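Local coordinates for serine proteinase inhibitor 1 (Myxoma virus, PDB 6BJ5), which inhibits serine-type endopeptidases as a poxviral member of the serpin family and is important for the virulence of myxoma virus, at residues V33-P37 / Y38-S42; D218-G221 / E222-A226; R225-L229 / S230-F234. One frame throughout, in Å; residues are numbered along the deposited sequence.

Contact 1. Residues V33-P37 / Y38-S42; sequences VVFSP and YGLTS
The carbonyl oxygen of Pro37 is gripped twice by Thr41, from opposite faces of its plane. Thr41 N donates to Pro37 O at 3.0 Å in a nearly straight bond (N-H...O 170°), the ordinary bond of a first helical turn. Thr41 OG1 adds a bond of 3.1 Å to Pro37 O, meeting it from above the carbonyl plane. The hydroxyl reaches back because it is set beside the backbone N (chi1 -69°). Just before the helix, Ser36 serves as N-cap. Its OG takes the amide of Gly39 with OG to N at 2.8 Å and is also hydrogen-bonded to Leu29 O of the second chain, while Ser36 O receives Leu40 N at 3.2 Å. One residue thus satisfies two amides of the opening turn through side chain and main chain. Apolar contact is sparser: Leu40 CD2 meets the edge of the Phe35 ring, close to its plane, with CZ to CD2 at 4.0 Å. The cap joins strand 33-35 to helix 37-49, helix B of the serpin fold; Leu40 of the helix and Phe35 of the strand both rest on Gln295 of strand 293-302. On its other side, strand 33-35 pairs antiparallel with a strand of the second chain.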
loop_
_atom_site.group_PDB
_atom_site.type_symbol
_atom_site.label_atom_id
_atom_site.label_comp_id
_atom_site.label_asym_id
_atom_site.label_seq_id
_atom_site.Cartn_x
_atom_site.Cartn_y
_atom_site.Cartn_z
ATOM N N VAL A 33 0.736 5.215 9.848
ATOM C CA VAL A 33 0.695 3.959 9.119
ATOM C C VAL A 33 0.595 4.264 7.635
ATOM O O VAL A 33 -0.189 5.129 7.228
ATOM C CB VAL A 33 -0.488 3.090 9.570
ATOM C CG1 VAL A 33 -0.517 1.779 8.790
ATOM C CG2 VAL A 33 -0.422 2.851 11.062
ATOM N N VAL A 34 1.392 3.562 6.836
ATOM C CA VAL A 34 1.338 3.630 5.384
ATOM C C VAL A 34 1.104 2.224 4.844
ATOM O O VAL A 34 1.518 1.220 5.435
ATOM C CB VAL A 34 2.614 4.259 4.793
ATOM C CG1 VAL A 34 2.780 5.667 5.327
ATOM C CG2 VAL A 34 3.819 3.423 5.148
ATOM N N PHE A 35 0.437 2.149 3.705
ATOM C CA PHE A 35 -0.084 0.871 3.249
ATOM C C PHE A 35 -0.198 0.900 1.728
ATOM O O PHE A 35 -0.328 1.967 1.118
ATOM C CB PHE A 35 -1.445 0.627 3.912
ATOM C CG PHE A 35 -2.133 -0.613 3.487
ATOM C CD1 PHE A 35 -1.549 -1.852 3.652
ATOM C CD2 PHE A 35 -3.380 -0.530 2.884
ATOM C CE1 PHE A 35 -2.220 -3.010 3.262
ATOM C CE2 PHE A 35 -4.036 -1.643 2.488
ATOM C CZ PHE A 35 -3.450 -2.907 2.681
ATOM N N SER A 36 -0.113 -0.269 1.105
ATOM C CA SER A 36 -0.346 -0.335 -0.329
ATOM C C SER A 36 -1.464 -1.312 -0.599
ATOM O O SER A 36 -1.224 -2.532 -0.605
ATOM C CB SER A 36 0.891 -0.754 -1.098
ATOM O OG SER A 36 0.531 -0.891 -2.469
ATOM N N PRO A 37 -2.698 -0.836 -0.800
ATOM C CA PRO A 37 -3.761 -1.734 -1.277
ATOM C C PRO A 37 -3.441 -2.388 -2.614
ATOM O O PRO A 37 -3.771 -3.559 -2.809
ATOM C CB PRO A 37 -4.983 -0.812 -1.346
ATOM C CG PRO A 37 -4.431 0.560 -1.350
ATOM C CD PRO A 37 -3.206 0.517 -0.536
ATOM N N TYR A 38 -2.832 -1.667 -3.559
ATOM C CA TYR A 38 -2.475 -2.284 -4.835
ATOM C C TYR A 38 -1.484 -3.423 -4.635
ATOM O O TYR A 38 -1.604 -4.486 -5.252
ATOM C CB TYR A 38 -1.859 -1.255 -5.755
ATOM C CG TYR A 38 -1.467 -1.796 -7.104
ATOM C CD1 TYR A 38 -2.422 -1.990 -8.086
ATOM C CD2 TYR A 38 -0.153 -2.124 -7.398
ATOM C CE1 TYR A 38 -2.085 -2.461 -9.329
ATOM C CE2 TYR A 38 0.196 -2.614 -8.642
ATOM C CZ TYR A 38 -0.785 -2.774 -9.606
ATOM O OH TYR A 38 -0.494 -3.251 -10.859
ATOM N N GLY A 39 -0.464 -3.197 -3.810
ATOM C CA GLY A 39 0.529 -4.235 -3.569
ATOM C C GLY A 39 -0.061 -5.493 -2.956
ATOM O O GLY A 39 0.384 -6.605 -3.247
ATOM N N LEU A 40 -1.027 -5.336 -2.048
ATOM C CA LEU A 40 -1.705 -6.496 -1.476
ATOM C C LEU A 40 -2.512 -7.223 -2.539
ATOM O O LEU A 40 -2.382 -8.436 -2.721
ATOM C CB LEU A 40 -2.626 -6.055 -0.340
ATOM C CG LEU A 40 -3.350 -7.205 0.364
ATOM C CD1 LEU A 40 -2.336 -8.239 0.840
ATOM C CD2 LEU A 40 -4.138 -6.690 1.579
ATOM N N THR A 41 -3.345 -6.471 -3.261
ATOM C CA THR A 41 -4.215 -7.005 -4.298
ATOM C C THR A 41 -3.422 -7.728 -5.375
ATOM O O THR A 41 -3.851 -8.781 -5.869
ATOM C CB THR A 41 -5.030 -5.860 -4.896
ATOM O OG1 THR A 41 -5.962 -5.394 -3.910
ATOM C CG2 THR A 41 -5.793 -6.314 -6.149
ATOM N N SER A 42 -2.280 -7.161 -5.783
ATOM C CA SER A 42 -1.475 -7.816 -6.812
ATOM C C SER A 42 -0.927 -9.154 -6.324
ATOM O O SER A 42 -0.956 -10.145 -7.062
ATOM C CB SER A 42 -0.342 -6.896 -7.250
ATOM O OG SER A 42 -0.865 -5.663 -7.724
#

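Contact 2. Residues D218-G221 / E222-A226; sequences DDLG and EIVRA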
loop_
_atom_site.group_PDB
_atom_site.type_symbol
_atom_site.label_atom_id
_atom_site.label_comp_id
_atom_site.label_asym_id
_atom_site.label_seq_id
_atom_site.Cartn_x
_atom_site.Cartn_y
_atom_site.Cartn_z
ATOM N N ASP A 218 -12.379 16.162 10.913
ATOM C CA ASP A 218 -12.502 16.432 12.340
ATOM C C ASP A 218 -12.364 15.169 13.186
ATOM O O ASP A 218 -12.091 15.273 14.388
ATOM C CB ASP A 218 -13.851 17.098 12.623
ATOM C CG ASP A 218 -14.041 18.401 11.847
ATOM O OD1 ASP A 218 -13.030 19.050 11.481
ATOM O OD2 ASP A 218 -15.209 18.767 11.593
ATOM N N ASP A 219 -12.532 13.992 12.572
ATOM C CA ASP A 219 -12.385 12.689 13.228
ATOM C C ASP A 219 -11.834 11.725 12.186
ATOM O O ASP A 219 -12.556 11.323 11.266
ATOM C CB ASP A 219 -13.711 12.168 13.791
ATOM C CG ASP A 219 -13.550 10.884 14.633
ATOM O OD1 ASP A 219 -12.502 10.206 14.540
ATOM O OD2 ASP A 219 -14.496 10.523 15.372
ATOM N N LEU A 220 -10.556 11.380 12.313
ATOM C CA LEU A 220 -9.935 10.508 11.325
ATOM C C LEU A 220 -10.509 9.097 11.399
ATOM O O LEU A 220 -10.918 8.533 10.374
ATOM C CB LEU A 220 -8.427 10.492 11.537
ATOM C CG LEU A 220 -7.595 9.632 10.604
ATOM C CD1 LEU A 220 -7.798 10.113 9.186
ATOM C CD2 LEU A 220 -6.147 9.775 11.029
ATOM N N GLY A 221 -10.616 8.541 12.614
ATOM C CA GLY A 221 -11.086 7.171 12.759
ATOM C C GLY A 221 -12.437 6.927 12.118
ATOM O O GLY A 221 -12.706 5.833 11.610
ATOM N N GLU A 222 -13.295 7.944 12.109
ATOM C CA GLU A 222 -14.569 7.825 11.416
ATOM C C GLU A 222 -14.369 7.731 9.905
ATOM O O GLU A 222 -15.074 6.970 9.231
ATOM C CB GLU A 222 -15.482 8.982 11.807
ATOM C CG GLU A 222 -16.955 8.576 11.846
ATOM C CD GLU A 222 -17.256 7.517 12.930
ATOM O OE1 GLU A 222 -16.452 7.358 13.875
ATOM O OE2 GLU A 222 -18.303 6.833 12.834
ATOM N N ILE A 223 -13.440 8.515 9.348
ATOM C CA ILE A 223 -13.131 8.394 7.921
ATOM C C ILE A 223 -12.601 7.003 7.599
ATOM O O ILE A 223 -12.915 6.426 6.552
ATOM C CB ILE A 223 -12.124 9.466 7.489
ATOM C CG1 ILE A 223 -12.725 10.849 7.666
ATOM C CG2 ILE A 223 -11.730 9.244 6.042
ATOM C CD1 ILE A 223 -13.953 11.026 6.861
ATOM N N VAL A 224 -11.752 6.464 8.468
ATOM C CA VAL A 224 -11.176 5.148 8.217
ATOM C C VAL A 224 -12.281 4.099 8.130
ATOM O O VAL A 224 -12.326 3.287 7.198
ATOM C CB VAL A 224 -10.134 4.811 9.293
ATOM C CG1 VAL A 224 -9.798 3.337 9.272
ATOM C CG2 VAL A 224 -8.884 5.645 9.078
ATOM N N ARG A 225 -13.201 4.114 9.093
ATOM C CA ARG A 225 -14.253 3.108 9.128
ATOM C C ARG A 225 -15.238 3.220 7.970
ATOM O O ARG A 225 -15.996 2.276 7.746
ATOM C CB ARG A 225 -14.970 3.161 10.471
ATOM C CG ARG A 225 -14.136 2.520 11.573
ATOM C CD ARG A 225 -14.851 2.508 12.895
ATOM N NE ARG A 225 -14.977 3.866 13.410
ATOM C CZ ARG A 225 -14.019 4.485 14.095
ATOM N NH1 ARG A 225 -12.868 3.865 14.347
ATOM N NH2 ARG A 225 -14.206 5.727 14.520
ATOM N N ALA A 226 -15.225 4.316 7.214
ATOM C CA ALA A 226 -16.111 4.505 6.072
ATOM C C ALA A 226 -15.445 4.373 4.703
ATOM O O ALA A 226 -16.156 4.406 3.689
ATOM C CB ALA A 226 -16.763 5.896 6.154
#
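Gly221 O lies beneath the guanidinium of Arg225, a tightly packed spot at the start of helix 220-226, although on its exposed side. The oxygen sits over the centre of the flat group, with CZ to Gly221 O at 3.1 Å. No guanidinium N-H is aimed at it, so this is a contact of the face and not a hydrogen bond; Arg225 N supplies the bond instead, 3.1 Å from Gly221 O. A bend in the arginine chain at its third torsion (chi3 -69°) folds the group back over the helix start, and Gly221, without a side chain, allows that approach. A salt bridge then fixes the rotation of the plate: Arg225 NH2 donates to Glu222 OE1 at 2.8 Å, almost straight (169°) and within the guanidinium plane, though it comes to the carboxylate from above.

The rim of this exposed patch is slacker. Asp219, the N-cap, offers OD1 to Glu222 N at 3.4 Å, a weak bond. Its other oxygen, OD2, stands 4.0 Å from Glu222 OE1, like charges whose proximity the nearby Arg225 would probably temper. The inner flank is also lightly touched within the turn, Leu220 CG lying 4.5 Å from Val224 CG2. What fills that flank comes from elsewhere in the fold: Ile223 rests on Val215 and Pro217 of strand 210-217, an outer strand of the three-stranded sheet, while Leu220 and Val224 pack on Tyr27, and Val224 also meets Met17 of the second chain.

Contact 3. Residues R225-L229 / S230-F234; sequences RALDL and SLVRF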
loop_
_atom_site.group_PDB
_atom_site.type_symbol
_atom_site.label_atom_id
_atom_site.label_comp_id
_atom_site.label_asym_id
_atom_site.label_seq_id
_atom_site.Cartn_x
_atom_site.Cartn_y
_atom_site.Cartn_z
ATOM N N ARG A 225 -13.201 4.114 9.093
ATOM C CA ARG A 225 -14.253 3.108 9.128
ATOM C C ARG A 225 -15.238 3.220 7.970
ATOM O O ARG A 225 -15.996 2.276 7.746
ATOM C CB ARG A 225 -14.970 3.161 10.471
ATOM C CG ARG A 225 -14.136 2.520 11.573
ATOM C CD ARG A 225 -14.851 2.508 12.895
ATOM N NE ARG A 225 -14.977 3.866 13.410
ATOM C CZ ARG A 225 -14.019 4.485 14.095
ATOM N NH1 ARG A 225 -12.868 3.865 14.347
ATOM N NH2 ARG A 225 -14.206 5.727 14.520
ATOM N N ALA A 226 -15.225 4.316 7.214
ATOM C CA ALA A 226 -16.111 4.505 6.072
ATOM C C ALA A 226 -15.445 4.373 4.703
ATOM O O ALA A 226 -16.156 4.406 3.689
ATOM C CB ALA A 226 -16.763 5.896 6.154
ATOM N N LEU A 227 -14.113 4.302 4.630
ATOM C CA LEU A 227 -13.417 4.406 3.346
ATOM C C LEU A 227 -13.724 3.210 2.452
ATOM O O LEU A 227 -13.493 2.060 2.838
ATOM C CB LEU A 227 -11.902 4.503 3.572
ATOM C CG LEU A 227 -11.001 5.240 2.574
ATOM C CD1 LEU A 227 -9.916 4.353 2.062
ATOM C CD2 LEU A 227 -11.763 5.921 1.425
ATOM N N ASP A 228 -14.170 3.467 1.233
ATOM C CA ASP A 228 -14.262 2.388 0.257
ATOM C C ASP A 228 -14.298 3.019 -1.128
ATOM O O ASP A 228 -14.217 4.241 -1.279
ATOM C CB ASP A 228 -15.441 1.440 0.565
ATOM C CG ASP A 228 -16.831 2.121 0.533
ATOM O OD1 ASP A 228 -17.062 3.089 -0.235
ATOM O OD2 ASP A 228 -17.696 1.681 1.331
ATOM N N LEU A 229 -14.338 2.175 -2.149
ATOM C CA LEU A 229 -14.142 2.702 -3.488
ATOM C C LEU A 229 -15.311 3.574 -3.919
ATOM O O LEU A 229 -15.125 4.500 -4.719
ATOM C CB LEU A 229 -13.915 1.562 -4.467
ATOM C CG LEU A 229 -12.415 1.263 -4.591
ATOM C CD1 LEU A 229 -12.201 0.095 -5.520
ATOM C CD2 LEU A 229 -11.589 2.471 -5.046
ATOM N N SER A 230 -16.522 3.292 -3.418
ATOM C CA SER A 230 -17.643 4.190 -3.686
ATOM C C SER A 230 -17.353 5.573 -3.117
ATOM O O SER A 230 -17.432 6.588 -3.823
ATOM C CB SER A 230 -18.939 3.622 -3.092
ATOM O OG SER A 230 -19.111 3.987 -1.727
ATOM N N LEU A 231 -16.934 5.617 -1.855
ATOM C CA LEU A 231 -16.633 6.893 -1.234
ATOM C C LEU A 231 -15.561 7.639 -2.007
ATOM O O LEU A 231 -15.664 8.856 -2.197
ATOM C CB LEU A 231 -16.217 6.676 0.214
ATOM C CG LEU A 231 -15.962 7.986 0.940
ATOM C CD1 LEU A 231 -17.223 8.834 0.884
ATOM C CD2 LEU A 231 -15.577 7.692 2.381
ATOM N N VAL A 232 -14.545 6.924 -2.493
ATOM C CA VAL A 232 -13.465 7.571 -3.238
ATOM C C VAL A 232 -13.975 8.146 -4.551
ATOM O O VAL A 232 -13.634 9.275 -4.921
ATOM C CB VAL A 232 -12.295 6.600 -3.463
ATOM C CG1 VAL A 232 -11.290 7.224 -4.401
ATOM C CG2 VAL A 232 -11.641 6.257 -2.132
ATOM N N ARG A 233 -14.771 7.377 -5.298
ATOM C CA ARG A 233 -15.287 7.912 -6.557
ATOM C C ARG A 233 -16.241 9.072 -6.294
ATOM O O ARG A 233 -16.277 10.041 -7.062
ATOM C CB ARG A 233 -15.970 6.812 -7.367
ATOM C CG ARG A 233 -15.041 5.691 -7.884
ATOM C CD ARG A 233 -15.828 4.777 -8.812
ATOM N NE ARG A 233 -17.061 4.397 -8.130
ATOM C CZ ARG A 233 -17.251 3.256 -7.476
ATOM N NH1 ARG A 233 -16.283 2.345 -7.426
ATOM N NH2 ARG A 233 -18.415 3.032 -6.869
ATOM N N PHE A 234 -17.008 8.989 -5.200
ATOM C CA PHE A 234 -17.837 10.106 -4.754
ATOM C C PHE A 234 -16.995 11.357 -4.559
ATOM O O PHE A 234 -17.305 12.420 -5.115
ATOM C CB PHE A 234 -18.529 9.712 -3.449
ATOM C CG PHE A 234 -19.346 10.805 -2.812
ATOM C CD1 PHE A 234 -19.695 10.708 -1.473
ATOM C CD2 PHE A 234 -19.788 11.905 -3.528
ATOM C CE1 PHE A 234 -20.449 11.685 -0.858
ATOM C CE2 PHE A 234 -20.532 12.885 -2.911
ATOM C CZ PHE A 234 -20.866 12.772 -1.579
#
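Asp228 faces Ser230 and Leu231 across the start of helix 229-238, an N-cap that opens the second of two short successive helices, corresponding to helices G and H of the serpin fold. The carboxylate lies between the backbone N and the carbonyl carbon (chi1 61°), which turns OD1 over the opening turn. There the oxygen takes two donors: Leu231 N, 3.0 Å from Asp228 OD1, arrives nearly in line with the C-O bond, and the hydroxyl of Ser230 comes in on the syn side, tilted somewhat out of the carboxylate plane. The two donors hold OD1 in place over the turn, and the negative charge lies at the positive end of the helix dipole, probably a favourable arrangement.

Behind the cap, Leu227 and Val232 are buried and lie slantwise to one another, with methyls CD2 and CG2 meeting at 3.6 Å. Leu231, partly exposed, approaches from beside them, its CD2 placed 4.3 Å from both Leu227 CD2 and Ala226 CB, so that it fits against the joint between the helices. Leu227 and Leu229 also pack on Leu20 of helix 18-21.

On the outer surface Arg233 bends back at chi3 (-50°), laying one guanidinium face above Leu229 O, which is displaced toward the rim of the group. That same oxygen accepts Arg233 N at 3.0 Å, whereas the shortest bond of the contact is from Ser230 OG to Asp228 OD1, at 2.7 Å.

Three helix starts, each capped by a side chain, are taken in order along the chain. Contact 1 comes first, where strand 33-35 passes into helix 37-49, buried, its centre about 2 Å from the centre of the chain. Contacts 2 and 3 follow much later and overlap at Arg225 and Ala226, the chain passing from helix 220-226 through Leu227 to the cap of helix 229-238; their centres are 11 Å apart. Contact 1 touches neither, its centre lying about 19 Å from that of contact 2 and 16 Å from that of contact 3. All three lie against the second chain, contact 1 through strand pairing as well as packing, contacts 2 and 3 through side-chain packing.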